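Local structure of beta-N-acetylhexosaminidase (Arthrobacter aurescens, 3RCN) at residues Ala13-Ser18 with Glu133-Phe138; Gly22-Asp27 with Val127-Val132; Pro36-Pro41 with Leu69-Ser74; Ala112-Ala117 with Leu503-Ala508; Glu281-Val286 with Asp315-Thr320. The protein probably hydrolyses terminal non-reducing N-acetyl-D-hexosamine residues from N-acetyl-beta-D-hexosaminides, as a member of glycosyl hydrolase family 20. One frame throughout, in Å; residues are numbered along the deposited sequence.

Overall arrangement
Near the N terminus, contacts 1 and 2 join strand 16-26 to strand 125-134 in the sheet of the N-terminal domain. Contact 1 closes the larger loop, contact 2 is nested inside it, and the two touch through S18 and S131. Contact 3 is nested inside both. It packs the 3-10 turn 36-38 and the first turn of helix 39-53 on strand 67-71 of the same sheet. Contact 4 opens within the loops of contacts 1 and 2, so it crosses them. It runs to helix 491-508, far along the chain. Contact 5 is nested inside contact 4. It joins two loops of the catalytic barrel domain, with its centre about 46 Å from that of contact 4.

Contact 1: Ala13-Ser18 with Glu133-Phe138; sequences APWSFS and EDKPRF
The W15 indole is covered on one face by the K135 side chain, and R137 meets it at the edge. K135 CD lies over the five-membered ring, 3.6 Å from its centroid, in a CH-pi contact. K135 NZ stands over the six-membered ring, 4.2 Å from the centroid of that W15 ring and 14° off the normal, in a cation-pi contact. The lysine chain is bent: chi1 (89°) puts CG between the backbone N and the carbonyl carbon, and further bends follow at chi2, chi3 and chi4. R137 CB lies in the plane of the indole, 3.9 Å from W15 CZ2. The R137 guanidinium is turned 62° from the indole and has F138 CZ over the centre of one face. The contact lies at one end of the antiparallel pairing of strands 16-26 and 125-134. Strand 16-26 is an outermost strand of the mixed sheet of the N-terminal domain, and strand 125-134 is its neighbour. S16 and E133 form a hydrogen-bonded pair with their side chains on the same face. S16 N donates to E133 O at 3.0 Å. E133 N returns a bond to S16 O at 3.1 Å. Just before strand 16-26, W15 N donates to D134 OD1 at 3.1 Å, from above the carboxylate plane. D134 OD1 also accepts from W483 NE1. D134 OD2 rests against the proline ring, 3.4 Å from P14 CB. W15 NE1 is 3.0 Å from K135 O but badly aligned for a bond, and its hydrogen bond goes to W483 O.

Contact 2: Gly22-Asp27 with Val127-Val132; sequences GELELD and VPRVSV
V127 O accepts a hydrogen bond from L24 N at 2.9 Å. V127 N donates back to L24 O, also at 2.9 Å. These two bonds make L24 and V127 a hydrogen-bonded antiparallel pair. One step on, E23 and P128 form a non-hydrogen-bonded pair. R129 N then donates to G22 O at 3.1 Å. The pairing joins strand 16-26 to strand 125-134 at the edge of the mixed sheet of the N-terminal domain. The short segments 23-26 and 127-132 are splayed, with 132° between their directions, and the chain turns a corner at G22. The R129 side chain is extended from CG to NE, and its guanidinium has L24 N over the centre of one face and G22 CA at its edge. R129 NH1 also has a weak hydrogen bond to T21 O. On the side of the sheet with E23 and P128, the glutamate bends at chi2 (-103°), and E23 OE1 lies 3.8 Å from P128 CD. On the side with L24 and V127, V127 CG2 packs against L24 CB at 4.0 Å. V127 CG2 also meets L26 CG at 4.1 Å, with L109 of helix 95-109 touching both residues.

Contact 3: Pro36-Pro41 with Leu69-Ser74; sequences PELRGP and LLLDPS
L38 is the main bump of this contact. Its CD2 methyl rests on the backbone of strand 67-71, 3.3 Å from L69 O and 3.4 Å from L71 N. The hollow it fills is bounded by L69 on one side and L71 on the other, since both point toward segment 36-41 while L70 points away. At the L69 wall, L38 CB meets L69 CB at 4.1 Å. At the L71 wall, L38 CD1 meets L71 CD1 at 4.2 Å, with the two side chains at about a right angle. L71 is itself a bump. CG lies anti to its backbone N (chi1 -170°), and the two methyls beyond it fit into the crook of E37. The glutamate bends at chi2 (88°), and L71 CD1 lies 3.7 Å from E37 CB. The carboxylate carbon, E37 CD, is 3.9 Å from L71 CD2. At the other end, L69 CD1 reaches P41, 4.4 Å from P41 CB. A98 of helix 95-109 touches both L38 and P41. L71 N donates to OD2 of D35, the residue just before the 3-10 turn 36-38. After the strand, D72 OD1 accepts from S74 N and S74 OG in an Asx turn. The 3-10 turn 36-38 and P41 of helix 39-53 thus pack on strand 67-71, mainly through leucine side chains, within the beta-alpha-beta unit of strand 32-34, helix 39-53 and strand 67-71.

Contact 4: Ala112-Ala117 with Leu503-Ala508; sequences AALRQA and LARLEA
R115 lays one face of its guanidinium on the last turn of helix 491-508. A508 CA sits 3.6 Å above the plane, over its centre. A508 CB lies over the same face, 3.6 Å from R115 NE. The arginine bends at chi2 (-84°), and its chain is extended from there to NE. L114 points at the helix beside it. Its CD1 methyl touches the base of the R505 chain, 3.5 Å from R505 CB, the two side chains crossing at a slant. L114 CB also packs on A508 CB at 4.1 Å. The R505 chain runs on, extended, and its guanidinium bonds to H502 and Q9 O. At the edge of the R115 guanidinium, in its plane, a water accepts from R115 NH2 at 3.2 Å and donates to E507 OE1 at 3.2 Å. E507 OE2 bonds to Y513 OH. R115 NH1 forms salt bridges with E228 and D225 of the second subunit. The contact joins the loop after helix 95-109 to helix 491-508 by L114 packing and the R115 face over A508, and R115 carries it into the dimer interface. The R115 guanidinium lies by the C-terminal end of helix 491-508, whose dipole may favour its charge.

Contact 5: Glu281-Val286 with Asp315-Thr320; sequences ETVLEV and DEVPLT
V283 CG1 is anti to the carbonyl carbon (chi1 -60°), and V317 CG1 is anti to the backbone N (chi1 -157°). With these torsions the two methyls meet, V283 CG1 to V317 CG1, at 3.8 Å. The side chains cross at a slant. The contact joins two loops of the catalytic domain, a TIM barrel of glycosyl hydrolase family 20. Segment 315-320 follows strand 309-313, ends at the start of helix 320-323 and carries E316, the predicted proton donor. The E316 side chain does not take part in the contact. It packs on H249 and I279, while V317 and P318 next to it touch loop 281-286. V283 CG1 also approaches the proline ring, 4.4 Å from P318 CD. The neighbouring ring atom, P318 CG, lies 4.1 Å from E281 CA. The E281 chain is extended beyond CG, and its carboxylate comes near T320, with E281 OE2 4.0 Å from T320 OG1. V283 also touches W322 of helix 320-323, and V317 touches H344 of helix 342-357. V283 O accepts from Q321 NE2, a polar link from loop 281-286 to helix 320-323. One water spans the two backbones: it donates to E281 O at 2.8 Å and, weakly, to P318 O at 3.0 Å.

Contact 1: Ala13-Ser18 with Glu133-Phe138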
# COMPACT_ATOMS: atom_id res chain seq x y z
N ALA A 13 0.34 -24.22 11.84
CA ALA A 13 0.63 -24.97 13.07
C ALA A 13 2.04 -25.55 13.03
O ALA A 13 2.41 -26.19 12.06
CB ALA A 13 -0.38 -26.09 13.24
N PRO A 14 2.82 -25.34 14.11
CA PRO A 14 4.19 -25.86 14.22
C PRO A 14 4.18 -27.38 14.36
O PRO A 14 3.14 -27.96 14.64
CB PRO A 14 4.71 -25.24 15.52
CG PRO A 14 3.65 -24.29 15.98
CD PRO A 14 2.37 -24.71 15.36
N TRP A 15 5.32 -28.02 14.16
CA TRP A 15 5.36 -29.47 14.21
C TRP A 15 5.18 -30.03 15.62
O TRP A 15 4.43 -30.99 15.81
CB TRP A 15 6.59 -30.03 13.50
CG TRP A 15 6.37 -30.10 12.02
CD1 TRP A 15 6.10 -29.06 11.18
CD2 TRP A 15 6.39 -31.28 11.20
NE1 TRP A 15 5.95 -29.52 9.89
CE2 TRP A 15 6.13 -30.87 9.88
CE3 TRP A 15 6.61 -32.63 11.46
CZ2 TRP A 15 6.08 -31.77 8.82
CZ3 TRP A 15 6.56 -33.53 10.41
CH2 TRP A 15 6.30 -33.10 9.10
N SER A 16 5.86 -29.45 16.61
CA SER A 16 5.60 -29.79 18.02
C SER A 16 5.45 -28.56 18.92
O SER A 16 6.20 -27.59 18.79
CB SER A 16 6.66 -30.75 18.57
OG SER A 16 7.89 -30.09 18.77
N PHE A 17 4.48 -28.61 19.82
CA PHE A 17 4.20 -27.48 20.70
C PHE A 17 3.86 -27.93 22.12
O PHE A 17 3.04 -28.83 22.31
CB PHE A 17 3.04 -26.66 20.12
CG PHE A 17 2.58 -25.53 21.01
CD1 PHE A 17 1.59 -25.73 21.97
CD2 PHE A 17 3.10 -24.25 20.86
CE1 PHE A 17 1.15 -24.68 22.79
CE2 PHE A 17 2.67 -23.21 21.68
CZ PHE A 17 1.69 -23.43 22.64
N SER A 18 4.49 -27.31 23.11
CA SER A 18 4.15 -27.55 24.52
C SER A 18 4.10 -26.25 25.32
O SER A 18 5.02 -25.43 25.24
CB SER A 18 5.16 -28.50 25.17
OG SER A 18 5.06 -28.43 26.59
N GLU A 133 9.10 -26.66 18.48
CA GLU A 133 10.07 -27.20 17.52
C GLU A 133 9.41 -27.30 16.15
O GLU A 133 8.34 -27.91 16.01
CB GLU A 133 10.60 -28.55 17.97
CG GLU A 133 11.59 -28.45 19.12
CD GLU A 133 11.95 -29.80 19.72
OE1 GLU A 133 11.79 -30.82 19.01
OE2 GLU A 133 12.39 -29.83 20.89
N ASP A 134 10.05 -26.72 15.14
CA ASP A 134 9.38 -26.48 13.87
C ASP A 134 10.30 -26.61 12.65
O ASP A 134 11.45 -26.18 12.68
CB ASP A 134 8.76 -25.09 13.90
CG ASP A 134 7.46 -25.02 13.13
OD1 ASP A 134 7.08 -26.03 12.51
OD2 ASP A 134 6.81 -23.95 13.16
N LYS A 135 9.76 -27.21 11.59
CA LYS A 135 10.41 -27.26 10.28
C LYS A 135 9.35 -27.24 9.17
O LYS A 135 8.19 -27.54 9.43
CB LYS A 135 11.32 -28.49 10.16
CG LYS A 135 10.63 -29.75 9.64
CD LYS A 135 9.75 -30.42 10.69
CE LYS A 135 10.27 -31.82 11.02
NZ LYS A 135 10.53 -32.63 9.79
N PRO A 136 9.73 -26.84 7.95
CA PRO A 136 8.81 -26.94 6.82
C PRO A 136 8.62 -28.38 6.29
O PRO A 136 9.59 -29.13 6.21
CB PRO A 136 9.47 -26.07 5.74
CG PRO A 136 10.92 -26.13 6.05
CD PRO A 136 11.02 -26.24 7.56
N ARG A 137 7.39 -28.73 5.93
CA ARG A 137 7.11 -29.99 5.26
C ARG A 137 7.63 -29.95 3.84
O ARG A 137 8.34 -30.85 3.42
CB ARG A 137 5.61 -30.27 5.24
CG ARG A 137 5.21 -31.43 4.35
CD ARG A 137 3.70 -31.60 4.30
NE ARG A 137 3.32 -32.82 3.59
CZ ARG A 137 2.12 -33.05 3.08
NH1 ARG A 137 1.14 -32.16 3.20
NH2 ARG A 137 1.88 -34.19 2.44
N PHE A 138 7.29 -28.90 3.10
CA PHE A 138 7.82 -28.73 1.74
C PHE A 138 8.90 -27.66 1.74
O PHE A 138 8.84 -26.71 2.52
CB PHE A 138 6.74 -28.33 0.74
CG PHE A 138 5.64 -29.33 0.61
CD1 PHE A 138 5.88 -30.67 0.77
CD2 PHE A 138 4.35 -28.92 0.31
CE1 PHE A 138 4.87 -31.60 0.64
CE2 PHE A 138 3.33 -29.84 0.18
CZ PHE A 138 3.60 -31.18 0.35

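Contact 2: Gly22-Asp27 with Val127-Val132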
# COMPACT_ATOMS: atom_id res chain seq x y z
N GLY A 22 2.67 -19.85 32.94
CA GLY A 22 2.85 -18.42 33.06
C GLY A 22 3.21 -17.66 31.80
O GLY A 22 3.05 -18.15 30.67
N GLU A 23 3.70 -16.44 32.02
CA GLU A 23 4.00 -15.47 30.98
C GLU A 23 5.31 -14.76 31.32
O GLU A 23 5.50 -14.33 32.46
CB GLU A 23 2.88 -14.42 30.91
CG GLU A 23 1.48 -14.96 30.64
CD GLU A 23 1.03 -14.74 29.20
OE1 GLU A 23 1.60 -13.86 28.51
OE2 GLU A 23 0.10 -15.44 28.74
N LEU A 24 6.20 -14.65 30.35
CA LEU A 24 7.39 -13.82 30.52
C LEU A 24 7.05 -12.43 30.02
O LEU A 24 6.52 -12.29 28.91
CB LEU A 24 8.57 -14.37 29.72
CG LEU A 24 9.78 -13.45 29.67
CD1 LEU A 24 10.52 -13.46 30.99
CD2 LEU A 24 10.71 -13.88 28.56
N GLU A 25 7.33 -11.42 30.83
CA GLU A 25 7.01 -10.04 30.48
C GLU A 25 8.20 -9.35 29.84
O GLU A 25 9.31 -9.39 30.38
CB GLU A 25 6.56 -9.25 31.71
CG GLU A 25 5.06 -9.06 31.82
CD GLU A 25 4.48 -9.81 33.01
OE1 GLU A 25 3.69 -10.76 32.80
OE2 GLU A 25 4.82 -9.45 34.16
N LEU A 26 7.95 -8.71 28.71
CA LEU A 26 8.97 -7.94 28.02
C LEU A 26 8.71 -6.46 28.21
O LEU A 26 7.63 -5.97 27.88
CB LEU A 26 8.96 -8.24 26.53
CG LEU A 26 8.98 -9.69 26.08
CD1 LEU A 26 8.88 -9.72 24.58
CD2 LEU A 26 10.23 -10.40 26.55
N ASP A 27 9.69 -5.76 28.75
CA ASP A 27 9.61 -4.32 28.94
C ASP A 27 10.31 -3.58 27.80
O ASP A 27 10.82 -4.20 26.87
CB ASP A 27 10.23 -3.93 30.28
CG ASP A 27 11.57 -4.58 30.50
OD1 ASP A 27 12.52 -4.24 29.77
OD2 ASP A 27 11.68 -5.44 31.40
N VAL A 127 4.74 -12.84 26.64
CA VAL A 127 4.83 -14.06 25.85
C VAL A 127 4.56 -15.26 26.75
O VAL A 127 5.28 -15.47 27.73
CB VAL A 127 6.23 -14.23 25.24
CG1 VAL A 127 6.23 -13.79 23.79
CG2 VAL A 127 7.25 -13.45 26.05
N PRO A 128 3.52 -16.04 26.44
CA PRO A 128 3.28 -17.26 27.22
C PRO A 128 4.52 -18.15 27.17
O PRO A 128 5.20 -18.16 26.16
CB PRO A 128 2.11 -17.91 26.48
CG PRO A 128 2.03 -17.23 25.15
CD PRO A 128 2.53 -15.85 25.37
N ARG A 129 4.81 -18.87 28.25
CA ARG A 129 5.99 -19.71 28.24
C ARG A 129 5.70 -21.01 27.50
O ARG A 129 4.80 -21.76 27.88
CB ARG A 129 6.49 -19.98 29.67
CG ARG A 129 7.12 -18.75 30.32
CD ARG A 129 7.91 -19.11 31.57
NE ARG A 129 8.48 -17.92 32.20
CZ ARG A 129 7.79 -17.10 33.00
NH1 ARG A 129 6.50 -17.34 33.25
NH2 ARG A 129 8.38 -16.04 33.55
N VAL A 130 6.45 -21.25 26.43
CA VAL A 130 6.25 -22.42 25.59
C VAL A 130 7.56 -22.97 25.06
O VAL A 130 8.60 -22.30 25.08
CB VAL A 130 5.38 -22.11 24.35
CG1 VAL A 130 4.03 -21.58 24.76
CG2 VAL A 130 6.09 -21.12 23.45
N SER A 131 7.51 -24.21 24.58
CA SER A 131 8.60 -24.79 23.82
C SER A 131 8.03 -25.18 22.47
O SER A 131 7.03 -25.91 22.40
CB SER A 131 9.14 -26.03 24.53
OG SER A 131 9.19 -25.83 25.93
N VAL A 132 8.64 -24.69 21.40
CA VAL A 132 8.22 -25.04 20.05
C VAL A 132 9.38 -25.60 19.23
O VAL A 132 10.49 -25.09 19.27
CB VAL A 132 7.65 -23.83 19.30
CG1 VAL A 132 7.07 -24.26 17.95
CG2 VAL A 132 6.61 -23.13 20.14

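Contact 3: Pro36-Pro41 with Leu69-Ser74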
# COMPACT_ATOMS: atom_id res chain seq x y z
N PRO A 36 26.37 -14.45 14.53
CA PRO A 36 26.69 -13.71 13.29
C PRO A 36 25.81 -14.09 12.10
O PRO A 36 25.40 -13.23 11.33
CB PRO A 36 28.13 -14.13 13.00
CG PRO A 36 28.69 -14.47 14.33
CD PRO A 36 27.57 -15.07 15.12
N GLU A 37 25.52 -15.39 11.98
CA GLU A 37 24.69 -15.91 10.90
C GLU A 37 23.28 -15.34 10.91
O GLU A 37 22.63 -15.22 9.87
CB GLU A 37 24.63 -17.44 10.98
CG GLU A 37 25.96 -18.14 10.79
CD GLU A 37 26.75 -18.30 12.08
OE1 GLU A 37 26.21 -17.95 13.16
OE2 GLU A 37 27.90 -18.78 12.02
N LEU A 38 22.79 -15.03 12.11
CA LEU A 38 21.43 -14.56 12.33
C LEU A 38 21.26 -13.03 12.45
O LEU A 38 20.17 -12.56 12.75
CB LEU A 38 20.85 -15.25 13.57
CG LEU A 38 20.59 -16.76 13.54
CD1 LEU A 38 21.08 -17.44 12.25
CD2 LEU A 38 21.16 -17.42 14.78
N ARG A 39 22.33 -12.26 12.27
CA ARG A 39 22.22 -10.81 12.37
C ARG A 39 21.18 -10.28 11.39
O ARG A 39 20.52 -9.28 11.66
CB ARG A 39 23.56 -10.13 12.12
CG ARG A 39 24.70 -10.66 12.97
CD ARG A 39 24.93 -9.79 14.18
NE ARG A 39 25.68 -10.47 15.25
CZ ARG A 39 26.99 -10.66 15.25
NH1 ARG A 39 27.73 -10.25 14.23
NH2 ARG A 39 27.57 -11.28 16.28
N GLY A 40 21.03 -10.96 10.26
CA GLY A 40 20.03 -10.57 9.29
C GLY A 40 18.63 -10.59 9.88
O GLY A 40 17.93 -9.57 9.89
N PRO A 41 18.21 -11.75 10.41
CA PRO A 41 16.90 -11.83 11.07
C PRO A 41 16.78 -10.91 12.29
O PRO A 41 15.67 -10.44 12.58
CB PRO A 41 16.82 -13.29 11.48
CG PRO A 41 17.60 -14.00 10.42
CD PRO A 41 18.76 -13.08 10.13
N LEU A 69 18.82 -15.03 19.37
CA LEU A 69 18.76 -15.87 18.17
C LEU A 69 20.07 -16.65 18.06
O LEU A 69 21.12 -16.08 17.75
CB LEU A 69 18.53 -15.01 16.93
CG LEU A 69 17.46 -13.94 17.08
CD1 LEU A 69 17.39 -13.09 15.81
CD2 LEU A 69 16.10 -14.55 17.41
N LEU A 70 19.99 -17.95 18.30
CA LEU A 70 21.19 -18.79 18.39
C LEU A 70 21.30 -19.82 17.27
O LEU A 70 20.32 -20.50 16.93
CB LEU A 70 21.22 -19.50 19.75
CG LEU A 70 21.17 -18.53 20.92
CD1 LEU A 70 20.94 -19.29 22.20
CD2 LEU A 70 22.46 -17.71 20.99
N LEU A 71 22.50 -19.94 16.71
CA LEU A 71 22.77 -20.93 15.67
C LEU A 71 22.92 -22.33 16.25
O LEU A 71 23.72 -22.54 17.17
CB LEU A 71 24.03 -20.58 14.90
CG LEU A 71 24.20 -21.45 13.66
CD1 LEU A 71 23.67 -20.71 12.45
CD2 LEU A 71 25.66 -21.83 13.46
N ASP A 72 22.13 -23.26 15.73
CA ASP A 72 22.22 -24.69 16.06
C ASP A 72 22.40 -25.53 14.80
O ASP A 72 21.43 -25.88 14.14
CB ASP A 72 20.99 -25.18 16.84
CG ASP A 72 21.07 -26.68 17.16
OD1 ASP A 72 22.03 -27.36 16.70
OD2 ASP A 72 20.16 -27.18 17.85
N PRO A 73 23.66 -25.85 14.46
CA PRO A 73 23.99 -26.50 13.18
C PRO A 73 23.30 -27.86 13.00
O PRO A 73 23.21 -28.34 11.86
CB PRO A 73 25.51 -26.68 13.24
CG PRO A 73 25.98 -25.85 14.44
CD PRO A 73 24.82 -25.79 15.37
N SER A 74 22.80 -28.45 14.08
CA SER A 74 22.13 -29.75 13.98
C SER A 74 20.70 -29.66 13.43
O SER A 74 20.12 -30.67 13.03
CB SER A 74 22.15 -30.48 15.32
OG SER A 74 21.22 -29.89 16.22

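Contact 4: Ala112-Ala117 with Leu503-Ala508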
# COMPACT_ATOMS: atom_id res chain seq x y z
N ALA A 112 -1.32 -7.21 17.88
CA ALA A 112 -0.80 -5.83 17.94
C ALA A 112 0.67 -5.80 17.56
O ALA A 112 1.22 -4.75 17.19
CB ALA A 112 -1.03 -5.21 19.30
N ALA A 113 1.31 -6.96 17.64
CA ALA A 113 2.70 -7.11 17.25
C ALA A 113 2.88 -7.00 15.73
O ALA A 113 4.00 -6.81 15.27
CB ALA A 113 3.23 -8.42 17.76
N LEU A 114 1.79 -7.11 14.97
CA LEU A 114 1.83 -6.98 13.50
C LEU A 114 1.50 -5.59 12.96
O LEU A 114 1.53 -5.37 11.74
CB LEU A 114 0.85 -7.98 12.87
CG LEU A 114 1.12 -9.41 13.32
CD1 LEU A 114 0.03 -10.34 12.83
CD2 LEU A 114 2.47 -9.83 12.81
N ARG A 115 1.15 -4.66 13.84
CA ARG A 115 0.90 -3.29 13.42
C ARG A 115 2.21 -2.56 13.11
O ARG A 115 3.27 -2.95 13.58
CB ARG A 115 0.11 -2.54 14.50
CG ARG A 115 -1.20 -3.21 14.88
CD ARG A 115 -2.32 -2.83 13.93
NE ARG A 115 -3.58 -3.49 14.27
CZ ARG A 115 -4.74 -3.26 13.66
NH1 ARG A 115 -4.80 -2.37 12.68
NH2 ARG A 115 -5.84 -3.90 14.04
N GLN A 116 2.13 -1.50 12.33
CA GLN A 116 3.30 -0.70 11.99
C GLN A 116 3.54 0.45 12.98
O GLN A 116 4.55 1.13 12.90
CB GLN A 116 3.20 -0.17 10.55
CG GLN A 116 3.09 -1.28 9.47
CD GLN A 116 2.96 -0.73 8.05
OE1 GLN A 116 3.74 0.13 7.62
NE2 GLN A 116 1.96 -1.22 7.31
N ALA A 117 2.60 0.66 13.90
CA ALA A 117 2.77 1.61 15.02
C ALA A 117 2.04 1.06 16.24
O ALA A 117 1.11 0.28 16.09
CB ALA A 117 2.25 2.99 14.64
N LEU A 503 -7.65 -14.48 11.87
CA LEU A 503 -8.37 -13.42 11.18
C LEU A 503 -7.99 -12.05 11.77
O LEU A 503 -7.91 -11.06 11.04
CB LEU A 503 -9.88 -13.61 11.27
CG LEU A 503 -10.56 -14.69 10.43
CD1 LEU A 503 -12.06 -14.46 10.46
CD2 LEU A 503 -10.05 -14.71 8.98
N ALA A 504 -7.74 -12.01 13.08
CA ALA A 504 -7.35 -10.76 13.74
C ALA A 504 -5.96 -10.32 13.29
O ALA A 504 -5.68 -9.12 13.20
CB ALA A 504 -7.39 -10.90 15.24
N ARG A 505 -5.10 -11.30 13.00
CA ARG A 505 -3.75 -11.02 12.49
C ARG A 505 -3.81 -10.46 11.06
O ARG A 505 -3.10 -9.51 10.73
CB ARG A 505 -2.89 -12.28 12.50
CG ARG A 505 -2.53 -12.79 13.87
CD ARG A 505 -1.73 -14.09 13.76
NE ARG A 505 -1.79 -14.87 14.99
CZ ARG A 505 -2.21 -16.13 15.05
NH1 ARG A 505 -2.58 -16.77 13.94
NH2 ARG A 505 -2.25 -16.76 16.21
N LEU A 506 -4.66 -11.06 10.22
CA LEU A 506 -4.87 -10.53 8.87
C LEU A 506 -5.43 -9.10 8.91
O LEU A 506 -5.03 -8.24 8.11
CB LEU A 506 -5.81 -11.44 8.08
CG LEU A 506 -5.36 -12.88 7.82
CD1 LEU A 506 -6.39 -13.60 6.99
CD2 LEU A 506 -4.00 -12.94 7.15
N GLU A 507 -6.35 -8.84 9.83
CA GLU A 507 -6.89 -7.50 9.97
C GLU A 507 -5.77 -6.54 10.35
O GLU A 507 -5.70 -5.43 9.84
CB GLU A 507 -8.01 -7.45 11.01
CG GLU A 507 -9.32 -8.05 10.53
CD GLU A 507 -10.37 -8.13 11.63
OE1 GLU A 507 -10.45 -7.21 12.49
OE2 GLU A 507 -11.12 -9.14 11.65
N ALA A 508 -4.89 -6.98 11.24
CA ALA A 508 -3.81 -6.13 11.71
C ALA A 508 -2.81 -5.78 10.60
O ALA A 508 -2.16 -4.74 10.64
CB ALA A 508 -3.11 -6.77 12.91
O HOH W 1 -8.79 -4.55 13.13

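Contact 5: Glu281-Val286 with Asp315-Thr320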
# COMPACT_ATOMS: atom_id res chain seq x y z
N GLU A 281 -4.66 -16.37 -30.21
CA GLU A 281 -4.10 -17.04 -31.37
C GLU A 281 -2.89 -16.28 -31.90
O GLU A 281 -2.09 -16.80 -32.68
CB GLU A 281 -5.16 -17.20 -32.47
CG GLU A 281 -6.07 -18.41 -32.29
CD GLU A 281 -6.97 -18.67 -33.49
OE1 GLU A 281 -6.80 -18.00 -34.53
OE2 GLU A 281 -7.84 -19.56 -33.40
N THR A 282 -2.75 -15.03 -31.47
CA THR A 282 -1.61 -14.25 -31.91
C THR A 282 -0.40 -14.50 -31.01
O THR A 282 -0.42 -14.21 -29.82
CB THR A 282 -1.98 -12.77 -31.98
OG1 THR A 282 -2.93 -12.60 -33.03
CG2 THR A 282 -0.75 -11.91 -32.26
N VAL A 283 0.66 -15.04 -31.59
CA VAL A 283 1.82 -15.46 -30.81
C VAL A 283 3.13 -15.06 -31.49
O VAL A 283 3.12 -14.50 -32.58
CB VAL A 283 1.79 -16.97 -30.55
CG1 VAL A 283 0.54 -17.33 -29.79
CG2 VAL A 283 1.82 -17.74 -31.86
N LEU A 284 4.25 -15.35 -30.84
CA LEU A 284 5.53 -15.02 -31.43
C LEU A 284 5.75 -15.75 -32.75
O LEU A 284 5.30 -16.88 -32.95
CB LEU A 284 6.68 -15.36 -30.49
CG LEU A 284 6.76 -14.56 -29.19
CD1 LEU A 284 7.93 -15.04 -28.36
CD2 LEU A 284 6.88 -13.07 -29.46
N GLU A 285 6.45 -15.09 -33.66
CA GLU A 285 6.98 -15.76 -34.81
C GLU A 285 8.34 -16.23 -34.34
O GLU A 285 9.21 -15.41 -34.05
CB GLU A 285 7.12 -14.77 -35.96
CG GLU A 285 7.82 -15.37 -37.18
CD GLU A 285 7.89 -14.41 -38.36
OE1 GLU A 285 7.16 -14.64 -39.35
OE2 GLU A 285 8.68 -13.44 -38.30
N VAL A 286 8.53 -17.54 -34.25
CA VAL A 286 9.79 -18.10 -33.77
C VAL A 286 10.85 -18.07 -34.87
O VAL A 286 10.65 -18.61 -35.96
CB VAL A 286 9.63 -19.52 -33.23
CG1 VAL A 286 8.53 -19.56 -32.18
CG2 VAL A 286 9.31 -20.48 -34.34
N ASP A 315 2.97 -22.13 -21.71
CA ASP A 315 1.58 -22.56 -21.71
C ASP A 315 0.83 -21.98 -22.91
O ASP A 315 1.20 -20.93 -23.45
CB ASP A 315 0.88 -22.14 -20.41
CG ASP A 315 0.81 -20.63 -20.23
OD1 ASP A 315 1.86 -19.96 -20.37
OD2 ASP A 315 -0.29 -20.09 -19.94
N GLU A 316 -0.19 -22.71 -23.33
CA GLU A 316 -1.24 -22.21 -24.22
C GLU A 316 -0.76 -21.54 -25.51
O GLU A 316 -0.96 -20.33 -25.70
CB GLU A 316 -2.18 -21.28 -23.44
CG GLU A 316 -2.54 -21.82 -22.05
CD GLU A 316 -3.69 -21.09 -21.36
OE1 GLU A 316 -4.05 -19.98 -21.80
OE2 GLU A 316 -4.22 -21.63 -20.37
N VAL A 317 -0.14 -22.31 -26.39
CA VAL A 317 0.15 -21.81 -27.72
C VAL A 317 -0.58 -22.58 -28.82
O VAL A 317 -0.21 -23.71 -29.15
CB VAL A 317 1.66 -21.78 -28.02
CG1 VAL A 317 1.96 -20.76 -29.10
CG2 VAL A 317 2.45 -21.46 -26.75
N PRO A 318 -1.62 -21.95 -29.40
CA PRO A 318 -2.37 -22.46 -30.56
C PRO A 318 -1.46 -22.53 -31.77
O PRO A 318 -0.62 -21.65 -31.93
CB PRO A 318 -3.43 -21.37 -30.78
CG PRO A 318 -3.55 -20.66 -29.47
CD PRO A 318 -2.16 -20.69 -28.89
N LEU A 319 -1.62 -23.54 -32.61
CA LEU A 319 -0.67 -23.73 -33.71
C LEU A 319 -1.15 -23.07 -34.99
O LEU A 319 -0.46 -23.09 -36.01
CB LEU A 319 -0.45 -25.20 -33.97
CG LEU A 319 -0.03 -26.07 -32.80
CD1 LEU A 319 -0.05 -27.51 -33.25
CD2 LEU A 319 1.35 -25.68 -32.29
N THR A 320 -2.34 -22.47 -34.92
CA THR A 320 -2.97 -21.93 -36.11
C THR A 320 -2.05 -21.00 -36.88
O THR A 320 -1.85 -21.18 -38.07
CB THR A 320 -4.24 -21.15 -35.73
OG1 THR A 320 -5.08 -22.00 -34.94
CG2 THR A 320 -4.98 -20.69 -36.98
O HOH W 2 -2.08 -19.52 -33.43